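Side-chain contacts in nucleoside-diphosphate-sugar pyrophosphorylase (Vibrio cholerae, PDB 4EVW), which probably transfers a nucleotidyl group to a sugar phosphate, forming a nucleotide sugar and releasing pyrophosphate: residues E65-Q69 against L70-Q74; E96-K100 against Q101-Y105. The protein carries 1 engineered substitution. All blocks are in the same frame, centred on the assembly; numbering follows the deposited sequence.

Contact 1 of 2, residues E65-Q69 against L70-Q74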
loop_
_atom_site.group_PDB
_atom_site.type_symbol
_atom_site.label_atom_id
_atom_site.label_comp_id
_atom_site.label_asym_id
_atom_site.label_seq_id
_atom_site.Cartn_x
_atom_site.Cartn_y
_atom_site.Cartn_z
ATOM N N GLU A 65 3.153 17.818 9.418
ATOM C CA GLU A 65 4.430 18.262 9.972
ATOM C C GLU A 65 5.594 17.387 9.515
ATOM O O GLU A 65 6.638 17.900 9.104
ATOM C CB GLU A 65 4.378 18.285 11.507
ATOM C CG GLU A 65 3.591 19.455 12.089
ATOM C CD GLU A 65 3.603 19.469 13.613
ATOM O OE1 GLU A 65 4.331 18.652 14.213
ATOM O OE2 GLU A 65 2.887 20.297 14.213
ATOM N N LYS A 66 5.422 16.069 9.587
ATOM C CA LYS A 66 6.480 15.148 9.181
ATOM C C LYS A 66 6.771 15.224 7.684
ATOM O O LYS A 66 7.934 15.225 7.277
ATOM C CB LYS A 66 6.117 13.709 9.559
ATOM C CG LYS A 66 6.010 13.462 11.058
ATOM C CD LYS A 66 7.347 13.628 11.763
ATOM C CE LYS A 66 7.175 13.498 13.271
ATOM N NZ LYS A 66 8.471 13.414 13.999
ATOM N N ALA A 67 5.725 15.284 6.862
ATOM C CA ALA A 67 5.920 15.364 5.413
ATOM C C ALA A 67 6.687 16.630 5.039
ATOM O O ALA A 67 7.585 16.605 4.197
ATOM C CB ALA A 67 4.571 15.347 4.693
ATOM N N THR A 68 6.323 17.743 5.665
ATOM C CA THR A 68 6.975 19.024 5.388
ATOM C C THR A 68 8.436 18.917 5.776
ATOM O O THR A 68 9.343 19.335 5.051
ATOM C CB THR A 68 6.348 20.146 6.220
ATOM O OG1 THR A 68 4.961 20.252 5.888
ATOM C CG2 THR A 68 7.041 21.476 5.945
ATOM N N GLN A 69 8.660 18.348 6.948
ATOM C CA GLN A 69 10.005 18.208 7.432
ATOM C C GLN A 69 10.870 17.306 6.564
ATOM O O GLN A 69 12.061 17.564 6.406
ATOM C CB GLN A 69 9.937 17.680 8.840
ATOM C CG GLN A 69 11.247 17.645 9.518
ATOM C CD GLN A 69 11.076 17.249 10.948
ATOM O OE1 GLN A 69 9.951 17.119 11.436
ATOM N NE2 GLN A 69 12.186 17.062 11.643
ATOM N N LEU A 70 10.276 16.249 6.013
ATOM C CA LEU A 70 11.010 15.313 5.165
ATOM C C LEU A 70 11.389 15.970 3.849
ATOM O O LEU A 70 12.263 15.489 3.127
ATOM C CB LEU A 70 10.158 14.074 4.891
ATOM C CG LEU A 70 10.029 13.105 6.063
ATOM C CD1 LEU A 70 8.958 12.063 5.783
ATOM C CD2 LEU A 70 11.372 12.444 6.296
ATOM N N GLY A 71 10.722 17.074 3.541
ATOM C CA GLY A 71 11.000 17.775 2.306
ATOM C C GLY A 71 10.139 17.296 1.153
ATOM O O GLY A 71 10.527 17.434 -0.001
ATOM N N ILE A 72 8.978 16.721 1.447
ATOM C CA ILE A 72 8.100 16.277 0.367
ATOM C C ILE A 72 7.467 17.560 -0.163
ATOM O O ILE A 72 6.724 18.237 0.541
ATOM C CB ILE A 72 7.027 15.295 0.884
ATOM C CG1 ILE A 72 7.712 14.032 1.417
ATOM C CG2 ILE A 72 6.074 14.918 -0.243
ATOM C CD1 ILE A 72 6.767 13.007 2.026
ATOM N N LYS A 73 7.781 17.894 -1.409
ATOM C CA LYS A 73 7.310 19.139 -2.000
ATOM C C LYS A 73 5.845 19.226 -2.397
ATOM O O LYS A 73 5.279 20.317 -2.427
ATOM C CB LYS A 73 8.220 19.506 -3.175
ATOM C CG LYS A 73 9.658 19.771 -2.723
ATOM C CD LYS A 73 9.667 20.755 -1.544
ATOM C CE LYS A 73 11.056 20.953 -0.947
ATOM N NZ LYS A 73 11.015 21.892 0.219
ATOM N N GLN A 74 5.221 18.096 -2.710
ATOM C CA GLN A 74 3.808 18.122 -3.052
ATOM C C GLN A 74 3.099 16.962 -2.387
ATOM O O GLN A 74 3.369 15.797 -2.682
ATOM C CB GLN A 74 3.591 18.052 -4.568
ATOM C CG GLN A 74 3.814 19.366 -5.306
ATOM C CD GLN A 74 2.996 20.525 -4.739
ATOM O OE1 GLN A 74 1.777 20.427 -4.565
ATOM N NE2 GLN A 74 3.669 21.636 -4.462
HETATM O O HOH W 1 9.050 20.516 2.730
#
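Ala-67 and Ile-72 meet across the end of helix 59-70. The CB of Ala-67 lies 4.2 Å from CD1, the far end of the longer Ile-72 branch. That branch starts beside the backbone N of Ile-72 (chi1 -63°) and runs on extended, which carries CD1 alongside the last helical turn. CB of Ile-72 sits 3.6 Å from Ala-67 O. The same oxygen accepts the N-H of Ile-72 at 3.1 Å, nearly straight at 162°. Gly-71 N donates to Thr-68 O at 3.0 Å from above the carbonyl plane. The Ile-72 N to Ala-67 O and Gly-71 N to Thr-68 O bonds, with the positive phi of Gly-71 (90°), make a Schellman motif that turns the chain out of the helix toward strand 75-80. Gly-71 N also donates weakly to Ala-67 O. Leu-70 folds back over the preceding turn, with CG 3.2 Å from Lys-66 O, the oxygen that also accepts Leu-70 N at 2.9 Å. Its side chain also packs on Val-37 and Phe-44, while Ala-67 and Ile-72 share Phe-51 of strand 49-54. A water donates to Thr-68 O at 2.6 Å and makes a weak hydrogen bond with Lys-73 NZ.

Contact 2 of 2, residues E96-K100 against Q101-Y105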
loop_
_atom_site.group_PDB
_atom_site.type_symbol
_atom_site.label_atom_id
_atom_site.label_comp_id
_atom_site.label_asym_id
_atom_site.label_seq_id
_atom_site.Cartn_x
_atom_site.Cartn_y
_atom_site.Cartn_z
ATOM N N GLU A 96 -11.390 9.958 -3.572
ATOM C CA GLU A 96 -12.613 10.733 -3.706
ATOM C C GLU A 96 -12.462 12.043 -2.931
ATOM O O GLU A 96 -12.891 13.101 -3.395
ATOM C CB GLU A 96 -13.812 9.912 -3.217
ATOM C CG GLU A 96 -14.211 8.829 -4.222
ATOM C CD GLU A 96 -15.317 7.908 -3.722
ATOM O OE1 GLU A 96 -15.722 8.030 -2.547
ATOM O OE2 GLU A 96 -15.773 7.052 -4.516
ATOM N N GLU A 97 -11.833 11.980 -1.761
ATOM C CA GLU A 97 -11.613 13.181 -0.952
ATOM C C GLU A 97 -10.646 14.124 -1.676
ATOM O O GLU A 97 -10.807 15.348 -1.637
ATOM C CB GLU A 97 -11.057 12.800 0.422
ATOM C CG GLU A 97 -10.471 13.958 1.242
ATOM C CD GLU A 97 -11.453 15.096 1.490
ATOM O OE1 GLU A 97 -12.682 14.860 1.436
ATOM O OE2 GLU A 97 -10.988 16.226 1.757
ATOM N N LEU A 98 -9.642 13.559 -2.337
ATOM C CA LEU A 98 -8.695 14.379 -3.083
ATOM C C LEU A 98 -9.453 15.176 -4.148
ATOM O O LEU A 98 -9.220 16.375 -4.323
ATOM C CB LEU A 98 -7.632 13.501 -3.750
ATOM C CG LEU A 98 -6.537 14.251 -4.508
ATOM C CD1 LEU A 98 -5.785 15.173 -3.548
ATOM C CD2 LEU A 98 -5.588 13.251 -5.142
ATOM N N ALA A 99 -10.366 14.516 -4.860
ATOM C CA ALA A 99 -11.140 15.212 -5.885
ATOM C C ALA A 99 -12.038 16.272 -5.243
ATOM O O ALA A 99 -12.251 17.343 -5.819
ATOM C CB ALA A 99 -11.982 14.214 -6.704
ATOM N N LYS A 100 -12.564 15.987 -4.053
ATOM C CA LYS A 100 -13.417 16.958 -3.367
ATOM C C LYS A 100 -12.619 18.202 -2.996
ATOM O O LYS A 100 -13.187 19.275 -2.807
ATOM C CB LYS A 100 -14.041 16.365 -2.099
ATOM C CG LYS A 100 -15.174 15.387 -2.345
ATOM C CD LYS A 100 -15.988 15.181 -1.072
ATOM C CE LYS A 100 -16.421 13.734 -0.920
ATOM N NZ LYS A 100 -15.242 12.845 -0.710
ATOM N N GLN A 101 -11.303 18.060 -2.885
ATOM C CA GLN A 101 -10.454 19.198 -2.562
ATOM C C GLN A 101 -10.155 20.018 -3.817
ATOM O O GLN A 101 -9.476 21.038 -3.748
ATOM C CB GLN A 101 -9.146 18.725 -1.909
ATOM C CG GLN A 101 -9.329 18.202 -0.488
ATOM C CD GLN A 101 -8.046 17.657 0.115
ATOM O OE1 GLN A 101 -6.947 18.000 -0.319
ATOM N NE2 GLN A 101 -8.182 16.817 1.133
ATOM N N GLY A 102 -10.667 19.568 -4.960
ATOM C CA GLY A 102 -10.454 20.283 -6.208
ATOM C C GLY A 102 -9.312 19.772 -7.073
ATOM O O GLY A 102 -9.119 20.236 -8.196
ATOM N N VAL A 103 -8.551 18.818 -6.558
ATOM C CA VAL A 103 -7.432 18.255 -7.303
ATOM C C VAL A 103 -7.927 17.259 -8.358
ATOM O O VAL A 103 -8.621 16.295 -8.041
ATOM C CB VAL A 103 -6.435 17.562 -6.340
ATOM C CG1 VAL A 103 -5.328 16.869 -7.128
ATOM C CG2 VAL A 103 -5.839 18.597 -5.388
ATOM N N ASP A 104 -7.576 17.512 -9.616
ATOM C CA ASP A 104 -7.984 16.651 -10.727
ATOM C C ASP A 104 -6.764 15.861 -11.181
ATOM O O ASP A 104 -6.021 16.294 -12.057
ATOM C CB ASP A 104 -8.517 17.517 -11.873
ATOM C CG ASP A 104 -9.136 16.699 -12.999
ATOM O OD1 ASP A 104 -9.238 15.460 -12.866
ATOM O OD2 ASP A 104 -9.529 17.309 -14.018
ATOM N N TYR A 105 -6.550 14.700 -10.572
ATOM C CA TYR A 105 -5.397 13.874 -10.911
ATOM C C TYR A 105 -5.835 12.621 -11.666
ATOM O O TYR A 105 -6.728 11.902 -11.218
ATOM C CB TYR A 105 -4.663 13.487 -9.628
ATOM C CG TYR A 105 -3.474 12.607 -9.872
ATOM C CD1 TYR A 105 -2.285 13.132 -10.382
ATOM C CD2 TYR A 105 -3.543 11.236 -9.626
ATOM C CE1 TYR A 105 -1.198 12.318 -10.642
ATOM C CE2 TYR A 105 -2.458 10.407 -9.885
ATOM C CZ TYR A 105 -1.289 10.955 -10.392
ATOM O OH TYR A 105 -0.209 10.147 -10.648
HETATM O O HOH W 2 -11.671 17.474 -8.899
#
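The carboxylate of Glu-97 and the amide of Gln-101 meet edge to edge through one hydrogen bond, with their planes turned 63° apart. Gln-101 NE2 donates to Glu-97 OE2 at 2.9 Å and 169°. The acceptor lies in the amide plane, and the bond uses the anti lone pair of OE2. Gln-101 CG stands well off the carboxylate plane, toward one face but outboard of the group, 3.4 Å from Glu-97 OE2. At the other carboxylate oxygen, Lys-100 NZ forms a long salt bridge with OE1 at 3.9 Å. Glu-97 bends at chi2 (57°), which brings its carboxylate round to the amide. NE2 has a second acceptor in Ile-77 O, so the amide also ties the helix end to strand 75-80.

Beside this polar pair, Leu-98 lies across Val-103. Its CD1 is 3.7 Å from Val-103 CB, and both side chains reach Tyr-76. The backbone between them closes helix 87-100 with a Schellman motif. Gly-102 has positive phi and donates to Ala-99 O at 2.9 Å, while Val-103 N reaches Leu-98 O in a weak bond. Ala-99 CA makes a C-H...O contact of 3.5 Å with Val-103 O. The carboxylate thus has a neutral donor at one oxygen and a distant cation at the other. Its negative charge would probably polarise the Gln-101 N-H, and Lys-100 would be expected to offset part of that charge.

Contacts 1 and 2 follow one another along the chain, with centres about 20 Å apart and nearest atoms about 8 Å apart. Each closes a helix with a Schellman motif built on a glycine and followed by an apolar residue. Both lie beside strand 75-80: contact 1 leads directly into it, whereas contact 2 touches it from helix 87-100 on the way to strand 109-111. Contact 1 is partly buried, and its side-chain pairing is apolar, against phenylalanines of strands 49-54 and 75-80, a parallel pair in the mixed sheet. Contact 2 is more exposed. It keeps a buried leucine on the sheet side but adds a carboxylate-amide hydrogen bond and a long salt bridge, which contact 1 lacks between its segments.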